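Side-chain contacts in Two-component system sensor histidine kinase (Bacteroides thetaiotaomicron, PDB 3OTT), which probably senses saccharides through the extracellular region described here and relays the signal, as a membrane-bound histidine kinase, to gene transcription: residues T63-G68 with G83-N88; Y75-T80 with E95-D100; Q385-T390 with H447-S452. One frame throughout, in Å; residues are numbered along the deposited sequence. Where two conformers were deposited one is given.

In the fold
Interactions 1 and 2 belong to one blade of the first beta-propeller. Their segments alternate along the chain and meet through strand 75-79, with their centres 7 Å apart. Interaction 1 is a small methyl contact on the blade side facing the preceding blade. Interaction 2, also largely buried, lies toward the outer edge, where a carboxylate meets a tyrosine ring edge and the tyrosine hydroxyl bonds to the second subunit. Interaction 3 is about 63 Å from both, between centres, in the second propeller. There a strand packs on a short helix, partly buried, and tryptophan, leucine and methionine supply most of the contact. None of the three has a hydrogen bond between its segments.

Interaction 1: residues T63-G68 with G83-N88; sequences TRIYCG and GILVYN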
loop_
_atom_site.group_PDB
_atom_site.type_symbol
_atom_site.label_atom_id
_atom_site.label_comp_id
_atom_site.label_asym_id
_atom_site.label_seq_id
_atom_site.Cartn_x
_atom_site.Cartn_y
_atom_site.Cartn_z
ATOM N N THR B 63 0.035 -15.068 -37.252
ATOM C CA THR B 63 -0.687 -13.917 -37.740
ATOM C C THR B 63 -0.120 -12.700 -37.069
ATOM O O THR B 63 0.592 -12.807 -36.068
ATOM C CB THR B 63 -2.226 -14.074 -37.499
ATOM O OG1 THR B 63 -2.946 -13.079 -38.206
ATOM C CG2 THR B 63 -2.619 -14.047 -35.997
ATOM N N ARG B 64 -0.379 -11.528 -37.612
ATOM C CA ARG B 64 0.218 -10.330 -37.066
ATOM C C ARG B 64 -0.504 -9.915 -35.781
ATOM O O ARG B 64 -1.729 -9.912 -35.720
ATOM C CB ARG B 64 0.236 -9.197 -38.106
ATOM C CG ARG B 64 0.771 -7.858 -37.587
ATOM C CD ARG B 64 0.793 -6.742 -38.671
ATOM N NE ARG B 64 2.035 -5.965 -38.614
ATOM C CZ ARG B 64 2.769 -5.634 -39.685
ATOM N NH1 ARG B 64 2.374 -5.941 -40.939
ATOM N NH2 ARG B 64 3.887 -4.967 -39.506
ATOM N N ILE B 65 0.272 -9.541 -34.772
ATOM C CA ILE B 65 -0.245 -9.095 -33.516
ATOM C C ILE B 65 -0.119 -7.563 -33.453
ATOM O O ILE B 65 0.949 -7.022 -33.735
ATOM C CB ILE B 65 0.619 -9.658 -32.362
ATOM C CG1 ILE B 65 0.857 -11.173 -32.513
ATOM C CG2 ILE B 65 0.018 -9.330 -30.946
ATOM C CD1 ILE B 65 -0.396 -11.981 -32.426
ATOM N N TYR B 66 -1.167 -6.855 -33.049
ATOM C CA TYR B 66 -1.057 -5.379 -33.024
ATOM C C TYR B 66 -0.905 -4.804 -31.643
ATOM O O TYR B 66 -0.434 -3.676 -31.496
ATOM C CB TYR B 66 -2.257 -4.756 -33.713
ATOM C CG TYR B 66 -2.336 -5.126 -35.178
ATOM C CD1 TYR B 66 -1.708 -4.328 -36.159
ATOM C CD2 TYR B 66 -3.081 -6.263 -35.589
ATOM C CE1 TYR B 66 -1.780 -4.657 -37.530
ATOM C CE2 TYR B 66 -3.153 -6.635 -37.001
ATOM C CZ TYR B 66 -2.486 -5.822 -37.940
ATOM O OH TYR B 66 -2.572 -6.128 -39.266
ATOM N N CYS B 67 -1.325 -5.565 -30.633
ATOM C CA CYS B 67 -1.379 -5.071 -29.283
ATOM C C CYS B 67 -1.687 -6.278 -28.416
ATOM O O CYS B 67 -2.099 -7.307 -28.949
ATOM C CB CYS B 67 -2.502 -4.039 -29.135
ATOM S SG CYS B 67 -4.148 -4.746 -29.345
ATOM N N GLY B 68 -1.493 -6.137 -27.111
ATOM C CA GLY B 68 -1.816 -7.189 -26.169
ATOM C C GLY B 68 -1.981 -6.664 -24.769
ATOM O O GLY B 68 -1.474 -5.611 -24.469
ATOM N N GLY B 83 -9.350 -10.664 -34.900
ATOM C CA GLY B 83 -10.045 -10.237 -33.719
ATOM C C GLY B 83 -9.109 -10.248 -32.555
ATOM O O GLY B 83 -8.239 -9.376 -32.407
ATOM N N ILE B 84 -9.317 -11.232 -31.716
ATOM C CA ILE B 84 -8.534 -11.377 -30.533
ATOM C C ILE B 84 -8.119 -12.796 -30.410
ATOM O O ILE B 84 -8.927 -13.685 -30.399
ATOM C CB ILE B 84 -9.300 -10.941 -29.290
ATOM C CG1 ILE B 84 -9.508 -9.431 -29.351
ATOM C CG2 ILE B 84 -8.561 -11.399 -28.016
ATOM C CD1 ILE B 84 -10.083 -8.845 -28.137
ATOM N N LEU B 85 -6.822 -12.985 -30.318
ATOM C CA LEU B 85 -6.248 -14.274 -30.150
ATOM C C LEU B 85 -5.910 -14.403 -28.669
ATOM O O LEU B 85 -5.257 -13.519 -28.094
ATOM C CB LEU B 85 -5.008 -14.300 -31.015
ATOM C CG LEU B 85 -4.320 -15.629 -31.217
ATOM C CD1 LEU B 85 -5.270 -16.693 -31.881
ATOM C CD2 LEU B 85 -3.032 -15.319 -32.042
ATOM N N VAL B 86 -6.431 -15.439 -28.020
ATOM C CA VAL B 86 -6.219 -15.634 -26.614
ATOM C C VAL B 86 -5.224 -16.786 -26.296
ATOM O O VAL B 86 -5.480 -17.967 -26.609
ATOM C CB VAL B 86 -7.548 -15.825 -25.893
ATOM C CG1 VAL B 86 -7.321 -16.161 -24.434
ATOM C CG2 VAL B 86 -8.399 -14.554 -26.036
ATOM N N TYR B 87 -4.128 -16.463 -25.625
ATOM C CA TYR B 87 -3.123 -17.467 -25.377
ATOM C C TYR B 87 -2.986 -17.714 -23.878
ATOM O O TYR B 87 -2.721 -16.792 -23.091
ATOM C CB TYR B 87 -1.775 -17.054 -26.036
ATOM C CG TYR B 87 -0.624 -18.010 -25.775
ATOM C CD1 TYR B 87 -0.570 -19.290 -26.399
ATOM C CD2 TYR B 87 0.403 -17.653 -24.942
ATOM C CE1 TYR B 87 0.490 -20.183 -26.151
ATOM C CE2 TYR B 87 1.504 -18.524 -24.703
ATOM C CZ TYR B 87 1.520 -19.770 -25.307
ATOM O OH TYR B 87 2.577 -20.587 -25.062
ATOM N N ASN B 88 -3.213 -18.949 -23.467
ATOM C CA ASN B 88 -2.973 -19.304 -22.054
ATOM C C ASN B 88 -1.495 -19.613 -21.863
ATOM O O ASN B 88 -1.047 -20.646 -22.254
ATOM C CB ASN B 88 -3.888 -20.467 -21.598
ATOM C CG ASN B 88 -3.725 -20.813 -20.115
ATOM O OD1 ASN B 88 -2.700 -20.519 -19.514
ATOM N ND2 ASN B 88 -4.752 -21.456 -19.522
#
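Leu-85 reaches out of strand 84-88 to meet Thr-63 and Ile-65, and one of its methyls, CD2, makes both contacts. It meets Thr-63 tip to tip, with Leu-85 CD2 4.2 Å from Thr-63 CG2. The same carbon lies 4.3 Å from Ile-65 CD1. Because Thr-63 CG2 and Ile-65 CD1 are themselves 4.7 Å apart, the three methyl groups form a nearly regular triangle, and this is the close-packed part of a contact that buries just 74 Å² in all. The other leucine branch is turned aside, with Leu-85 CD1 5.6 Å from Thr-63 CG2.

The torsions account for which groups meet. At Thr-63 the hydroxyl OG1 takes the place anti to the backbone N (chi1 -169°), which leaves the methyl to face the leucine. Leu-85 points toward segment 63-68, and with CG anti to its backbone N (chi1 -170°) CD2 comes to the two methyls.

The looser side begins at Thr-63, which is partly exposed, whereas Ile-65 and Leu-85 are buried. Beyond it Tyr-66, which does not touch strand 84-88, hydrogen-bonds through OH to Asp-81, and its ring has a cation-pi contact with Arg-106 and carries Arg-64 CG over one face.

Thr-80 and Met-78 fill in between the segments, Thr-80 against Thr-63 and Leu-85, Met-78 against Ile-65. Backbone bonds tie Ile-65 to Ser-39 of the preceding blade and Leu-85 to Met-78. The contact thus spans strand 75-79, which separates strands 67-71 and 84-88 in this four-stranded antiparallel propeller blade, while Cys-67 and Ile-84 pack against strand 105-111 of the next one.

Interaction 2: residues Y75-T80 with E95-D100; sequences YLYMGT and EQPETD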
loop_
_atom_site.group_PDB
_atom_site.type_symbol
_atom_site.label_atom_id
_atom_site.label_comp_id
_atom_site.label_asym_id
_atom_site.label_seq_id
_atom_site.Cartn_x
_atom_site.Cartn_y
_atom_site.Cartn_z
ATOM N N TYR B 75 -3.643 -15.215 -19.135
ATOM C CA TYR B 75 -3.849 -15.125 -20.611
ATOM C C TYR B 75 -3.120 -13.958 -21.259
ATOM O O TYR B 75 -2.935 -12.908 -20.664
ATOM C CB TYR B 75 -5.340 -15.013 -21.003
ATOM C CG TYR B 75 -6.261 -16.045 -20.382
ATOM C CD1 TYR B 75 -6.298 -17.377 -20.856
ATOM C CD2 TYR B 75 -7.115 -15.696 -19.342
ATOM C CE1 TYR B 75 -7.131 -18.328 -20.255
ATOM C CE2 TYR B 75 -7.946 -16.653 -18.721
ATOM C CZ TYR B 75 -7.949 -17.943 -19.183
ATOM O OH TYR B 75 -8.828 -18.812 -18.559
ATOM N N LEU B 76 -2.721 -14.125 -22.488
ATOM C CA LEU B 76 -2.314 -12.992 -23.304
ATOM C C LEU B 76 -3.448 -12.808 -24.296
ATOM O O LEU B 76 -3.700 -13.746 -25.077
ATOM C CB LEU B 76 -0.989 -13.266 -24.053
ATOM C CG LEU B 76 0.371 -13.078 -23.365
ATOM C CD1 LEU B 76 0.355 -13.279 -21.877
ATOM C CD2 LEU B 76 1.402 -14.012 -23.967
ATOM N N TYR B 77 -4.186 -11.699 -24.174
ATOM C CA TYR B 77 -5.189 -11.270 -25.151
ATOM C C TYR B 77 -4.449 -10.400 -26.147
ATOM O O TYR B 77 -3.848 -9.382 -25.778
ATOM C CB TYR B 77 -6.343 -10.428 -24.480
ATOM C CG TYR B 77 -7.457 -11.241 -23.849
ATOM C CD1 TYR B 77 -7.170 -12.384 -23.088
ATOM C CD2 TYR B 77 -8.786 -10.855 -23.991
ATOM C CE1 TYR B 77 -8.202 -13.166 -22.518
ATOM C CE2 TYR B 77 -9.835 -11.571 -23.411
ATOM C CZ TYR B 77 -9.546 -12.746 -22.682
ATOM O OH TYR B 77 -10.589 -13.485 -22.122
ATOM N N MET B 78 -4.510 -10.764 -27.409
ATOM C CA MET B 78 -3.721 -10.090 -28.436
ATOM C C MET B 78 -4.600 -9.683 -29.617
ATOM O O MET B 78 -5.379 -10.505 -30.116
ATOM C CB MET B 78 -2.621 -11.055 -28.910
ATOM C CG MET B 78 -1.692 -11.510 -27.732
ATOM S SD MET B 78 -0.535 -12.692 -28.402
ATOM C CE MET B 78 -1.517 -14.202 -28.524
ATOM N N GLY B 79 -4.468 -8.439 -30.080
ATOM C CA GLY B 79 -5.275 -8.009 -31.197
ATOM C C GLY B 79 -4.704 -8.414 -32.529
ATOM O O GLY B 79 -3.511 -8.311 -32.716
ATOM N N THR B 80 -5.556 -8.842 -33.467
ATOM C CA THR B 80 -5.146 -9.392 -34.788
ATOM C C THR B 80 -6.171 -8.902 -35.832
ATOM O O THR B 80 -7.152 -8.269 -35.445
ATOM C CB THR B 80 -5.165 -10.973 -34.810
ATOM O OG1 THR B 80 -6.498 -11.434 -34.648
ATOM C CG2 THR B 80 -4.325 -11.620 -33.682
ATOM N N GLU B 95 -6.765 -20.657 -26.286
ATOM C CA GLU B 95 -7.988 -21.004 -25.600
ATOM C C GLU B 95 -9.013 -20.004 -25.927
ATOM O O GLU B 95 -9.154 -19.076 -25.129
ATOM C CB GLU B 95 -7.785 -20.982 -24.055
ATOM C CG GLU B 95 -7.453 -22.403 -23.528
ATOM C CD GLU B 95 -7.085 -22.487 -22.044
ATOM O OE1 GLU B 95 -7.453 -21.558 -21.293
ATOM O OE2 GLU B 95 -6.454 -23.521 -21.636
ATOM N N GLN B 96 -9.710 -20.134 -27.066
ATOM C CA GLN B 96 -10.739 -19.122 -27.438
ATOM C C GLN B 96 -12.042 -19.154 -26.634
ATOM O O GLN B 96 -12.752 -20.168 -26.621
ATOM C CB GLN B 96 -11.151 -19.118 -28.937
ATOM C CG GLN B 96 -10.149 -18.545 -29.982
ATOM C CD GLN B 96 -9.593 -17.099 -29.698
ATOM O OE1 GLN B 96 -8.387 -16.936 -29.370
ATOM N NE2 GLN B 96 -10.445 -16.072 -29.864
ATOM N N PRO B 97 -12.411 -17.991 -26.065
ATOM C CA PRO B 97 -13.765 -17.671 -25.569
ATOM C C PRO B 97 -14.855 -18.001 -26.588
ATOM O O PRO B 97 -14.583 -18.054 -27.764
ATOM C CB PRO B 97 -13.711 -16.141 -25.383
ATOM C CG PRO B 97 -12.273 -15.815 -25.121
ATOM C CD PRO B 97 -11.527 -16.801 -26.045
ATOM N N GLU B 98 -16.087 -18.234 -26.145
ATOM C CA GLU B 98 -17.156 -18.430 -27.086
ATOM C C GLU B 98 -17.486 -17.115 -27.835
ATOM O O GLU B 98 -18.109 -17.159 -28.883
ATOM C CB GLU B 98 -18.399 -19.093 -26.438
ATOM C CG GLU B 98 -18.503 -20.652 -26.733
ATOM C CD GLU B 98 -19.935 -21.302 -26.538
ATOM O OE1 GLU B 98 -20.661 -21.014 -25.537
ATOM O OE2 GLU B 98 -20.325 -22.139 -27.400
ATOM N N THR B 99 -17.021 -15.972 -27.338
ATOM C CA THR B 99 -17.419 -14.650 -27.904
ATOM C C THR B 99 -16.946 -14.344 -29.326
ATOM O O THR B 99 -15.765 -14.486 -29.668
ATOM C CB THR B 99 -16.952 -13.469 -27.017
ATOM O OG1 THR B 99 -17.191 -13.774 -25.641
ATOM C CG2 THR B 99 -17.676 -12.130 -27.423
ATOM N N ASP B 100 -17.886 -13.863 -30.120
ATOM C CA ASP B 100 -17.606 -13.283 -31.413
ATOM C C ASP B 100 -17.037 -11.887 -31.228
ATOM O O ASP B 100 -17.745 -10.966 -30.871
ATOM C CB ASP B 100 -18.884 -13.242 -32.239
ATOM C CG ASP B 100 -18.609 -12.964 -33.709
ATOM O OD1 ASP B 100 -17.462 -12.519 -34.014
ATOM O OD2 ASP B 100 -19.528 -13.197 -34.551
#
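Tyr-75 and Glu-95 open two backbones that stand well apart, their CA atoms 8.8 Å from each other. The gap widens to 9.9 Å between the CA atoms of Tyr-77 and Gln-96, as strand 75-79 runs on in extended form and the irregular segment 95-100 veers off. Strand 84-88 occupies the interval, so the contact is made by side chains, mostly the two long tyrosines and Glu-95.

The closer meeting is between Tyr-75 and Glu-95, which cross at about a right angle. The carboxylate oxygen comes to the edge of the phenol ring, in its plane, with Glu-95 OE1 3.4 Å from Tyr-75 CE1. This places a carboxylate oxygen beside a ring C-H, and the ring and carboxylate planes are turned 66° apart. Glu-95 gets there with a chain extended beyond CG (chi2 174°). Its OE1 also accepts a hydrogen bond from Asn-88 ND2, which would help to hold the carboxylate in place. The tyrosine hydroxyl has a different partner, His-372 of the second subunit.

Farther along, Tyr-77 touches Pro-97 more lightly: the hydroxyl at the far end of the ring meets the proline ring, with Tyr-77 OH 4.2 Å from Pro-97 CG. The edge of the Tyr-77 ring also lies against Tyr-75 CB, and both tyrosines rest on Val-86.

Gln-96 meanwhile bonds through its amide to backbone atoms of Ile-84 and Val-86. The link from the outermost strand of a four-stranded blade (93-94) to the innermost strand of the next (105-111) is characteristic of beta-propellers; here segment 95-100 is part of it, and the same edge takes part in the dimer interface.

Interaction 3: residues Q385-T390 with H447-S452; sequences QLWIAT and HKLMQS
Trp-387 directs the far corner of its indole at the helix that carries Leu-449 and Met-450, and CH2 of the six-membered ring meets both. Leu-449 and Trp-387 slide past each other in opposite directions, bringing Leu-449 CD2 to 4.1 Å from Trp-387 CH2. Met-450 instead crosses Trp-387 obliquely, beside the outer corner of the ring: its CG is 4.2 Å from Trp-387 CH2, and farther along the chain Met-450 SD is 4.2 Å from Trp-387 CZ2. The sulfur stands 5.5 Å from the centroid of the six-membered ring, with SD 72° off the ring normal, an oblique Met-aromatic contact.

A bend at the thioether (chi3 53°) then carries the methionine methyl toward Gln-385, where Met-450 CE lies 4.3 Å from Gln-385 OE1. That oxygen is hydrogen-bonded to Arg-396, which also packs against Trp-387 and Met-450. The indole N-H bonds to Asp-381, whose other carboxylate oxygen accepts the backbone N-H of Gln-385, so one aspartate would help to hold both the ring and the start of strand 386-390.

Helix 446-451 follows strand 441-445 of the adjoining blade, and Leu-449 and Met-450 also touch Tyr-407 on strand 403-410. The contact therefore joins two neighbouring blades of the second propeller. Since Gln-385 OE1 and Trp-387 NE1 have their hydrogen-bond partners outside the helix, attraction between the two segments probably comes mainly from dispersion, with the sulfur-aromatic approach adding to it.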
loop_
_atom_site.group_PDB
_atom_site.type_symbol
_atom_site.label_atom_id
_atom_site.label_comp_id
_atom_site.label_asym_id
_atom_site.label_seq_id
_atom_site.Cartn_x
_atom_site.Cartn_y
_atom_site.Cartn_z
ATOM N N GLN B 385 22.098 -12.699 22.295
ATOM C CA GLN B 385 20.820 -12.089 22.598
ATOM C C GLN B 385 20.763 -10.711 21.873
ATOM O O GLN B 385 21.726 -9.940 21.865
ATOM C CB GLN B 385 20.667 -11.911 24.106
ATOM C CG GLN B 385 20.645 -13.198 24.994
ATOM C CD GLN B 385 19.326 -13.928 24.893
ATOM O OE1 GLN B 385 18.253 -13.342 25.097
ATOM N NE2 GLN B 385 19.385 -15.204 24.530
ATOM N N LEU B 386 19.601 -10.402 21.308
ATOM C CA LEU B 386 19.417 -9.224 20.509
ATOM C C LEU B 386 18.906 -8.064 21.420
ATOM O O LEU B 386 17.852 -8.204 22.032
ATOM C CB LEU B 386 18.391 -9.546 19.426
ATOM C CG LEU B 386 18.325 -8.617 18.190
ATOM C CD1 LEU B 386 17.596 -7.392 18.474
ATOM C CD2 LEU B 386 19.701 -8.254 17.646
ATOM N N TRP B 387 19.656 -6.966 21.500
ATOM C CA TRP B 387 19.213 -5.800 22.245
ATOM C C TRP B 387 18.928 -4.549 21.358
ATOM O O TRP B 387 19.592 -4.350 20.347
ATOM C CB TRP B 387 20.235 -5.400 23.266
ATOM C CG TRP B 387 20.525 -6.489 24.321
ATOM C CD1 TRP B 387 21.439 -7.474 24.214
ATOM C CD2 TRP B 387 19.958 -6.610 25.629
ATOM N NE1 TRP B 387 21.467 -8.223 25.337
ATOM C CE2 TRP B 387 20.573 -7.715 26.238
ATOM C CE3 TRP B 387 19.009 -5.881 26.353
ATOM C CZ2 TRP B 387 20.264 -8.126 27.519
ATOM C CZ3 TRP B 387 18.697 -6.276 27.613
ATOM C CH2 TRP B 387 19.318 -7.399 28.195
ATOM N N ILE B 388 17.952 -3.715 21.735
ATOM C CA ILE B 388 17.733 -2.487 20.976
ATOM C C ILE B 388 17.699 -1.305 21.954
ATOM O O ILE B 388 17.212 -1.454 23.110
ATOM C CB ILE B 388 16.482 -2.546 20.043
ATOM C CG1 ILE B 388 15.254 -2.877 20.862
ATOM C CG2 ILE B 388 16.627 -3.653 18.868
ATOM C CD1 ILE B 388 13.942 -2.438 20.155
ATOM N N ALA B 389 18.236 -0.166 21.517
ATOM C CA ALA B 389 18.123 1.023 22.315
ATOM C C ALA B 389 17.109 1.901 21.618
ATOM O O ALA B 389 17.145 2.049 20.357
ATOM C CB ALA B 389 19.512 1.753 22.448
ATOM N N THR B 390 16.205 2.468 22.425
ATOM C CA THR B 390 15.121 3.305 21.911
ATOM C C THR B 390 14.823 4.488 22.842
ATOM O O THR B 390 15.395 4.550 23.946
ATOM C CB THR B 390 13.771 2.511 21.748
ATOM O OG1 THR B 390 13.099 2.421 22.999
ATOM C CG2 THR B 390 13.922 1.125 21.085
ATOM N N HIS B 447 22.974 -10.633 33.444
ATOM C CA HIS B 447 22.116 -11.743 33.956
ATOM C C HIS B 447 21.151 -11.341 35.047
ATOM O O HIS B 447 20.006 -11.766 35.025
ATOM C CB HIS B 447 22.906 -13.008 34.309
ATOM C CG HIS B 447 23.492 -13.665 33.089
ATOM N ND1 HIS B 447 24.661 -14.402 33.106
ATOM C CD2 HIS B 447 23.076 -13.653 31.796
ATOM C CE1 HIS B 447 24.927 -14.830 31.879
ATOM N NE2 HIS B 447 23.981 -14.383 31.064
ATOM N N LYS B 448 21.583 -10.496 35.984
ATOM C CA LYS B 448 20.650 -10.005 36.978
ATOM C C LYS B 448 19.554 -9.138 36.336
ATOM O O LYS B 448 18.382 -9.255 36.645
ATOM C CB LYS B 448 21.398 -9.316 38.145
ATOM C CG LYS B 448 21.715 -10.296 39.231
ATOM C CD LYS B 448 22.900 -9.917 40.090
ATOM C CE LYS B 448 22.648 -8.643 40.909
ATOM N NZ LYS B 448 23.353 -8.805 42.219
ATOM N N LEU B 449 19.902 -8.303 35.376
ATOM C CA LEU B 449 18.818 -7.581 34.744
ATOM C C LEU B 449 17.817 -8.571 34.101
ATOM O O LEU B 449 16.596 -8.456 34.329
ATOM C CB LEU B 449 19.363 -6.600 33.715
ATOM C CG LEU B 449 18.344 -5.846 32.893
ATOM C CD1 LEU B 449 17.612 -4.845 33.768
ATOM C CD2 LEU B 449 19.038 -5.204 31.686
ATOM N N MET B 450 18.321 -9.533 33.315
ATOM C CA MET B 450 17.450 -10.500 32.617
ATOM C C MET B 450 16.549 -11.286 33.559
ATOM O O MET B 450 15.385 -11.629 33.217
ATOM C CB MET B 450 18.280 -11.472 31.775
ATOM C CG MET B 450 18.762 -10.848 30.489
ATOM S SD MET B 450 19.923 -11.793 29.503
ATOM C CE MET B 450 19.128 -13.391 29.272
ATOM N N GLN B 451 17.070 -11.546 34.757
ATOM C CA GLN B 451 16.323 -12.335 35.718
ATOM C C GLN B 451 15.467 -11.478 36.633
ATOM O O GLN B 451 14.612 -11.994 37.315
ATOM C CB GLN B 451 17.240 -13.300 36.515
ATOM C CG GLN B 451 18.167 -14.139 35.639
ATOM C CD GLN B 451 17.460 -15.260 34.839
ATOM O OE1 GLN B 451 17.015 -16.275 35.421
ATOM N NE2 GLN B 451 17.408 -15.110 33.500
ATOM N N SER B 452 15.680 -10.175 36.635
ATOM C CA SER B 452 14.896 -9.291 37.505
ATOM C C SER B 452 13.377 -9.308 37.281
ATOM O O SER B 452 12.866 -9.462 36.185
ATOM C CB SER B 452 15.369 -7.834 37.442
ATOM O OG SER B 452 14.489 -7.017 38.220
#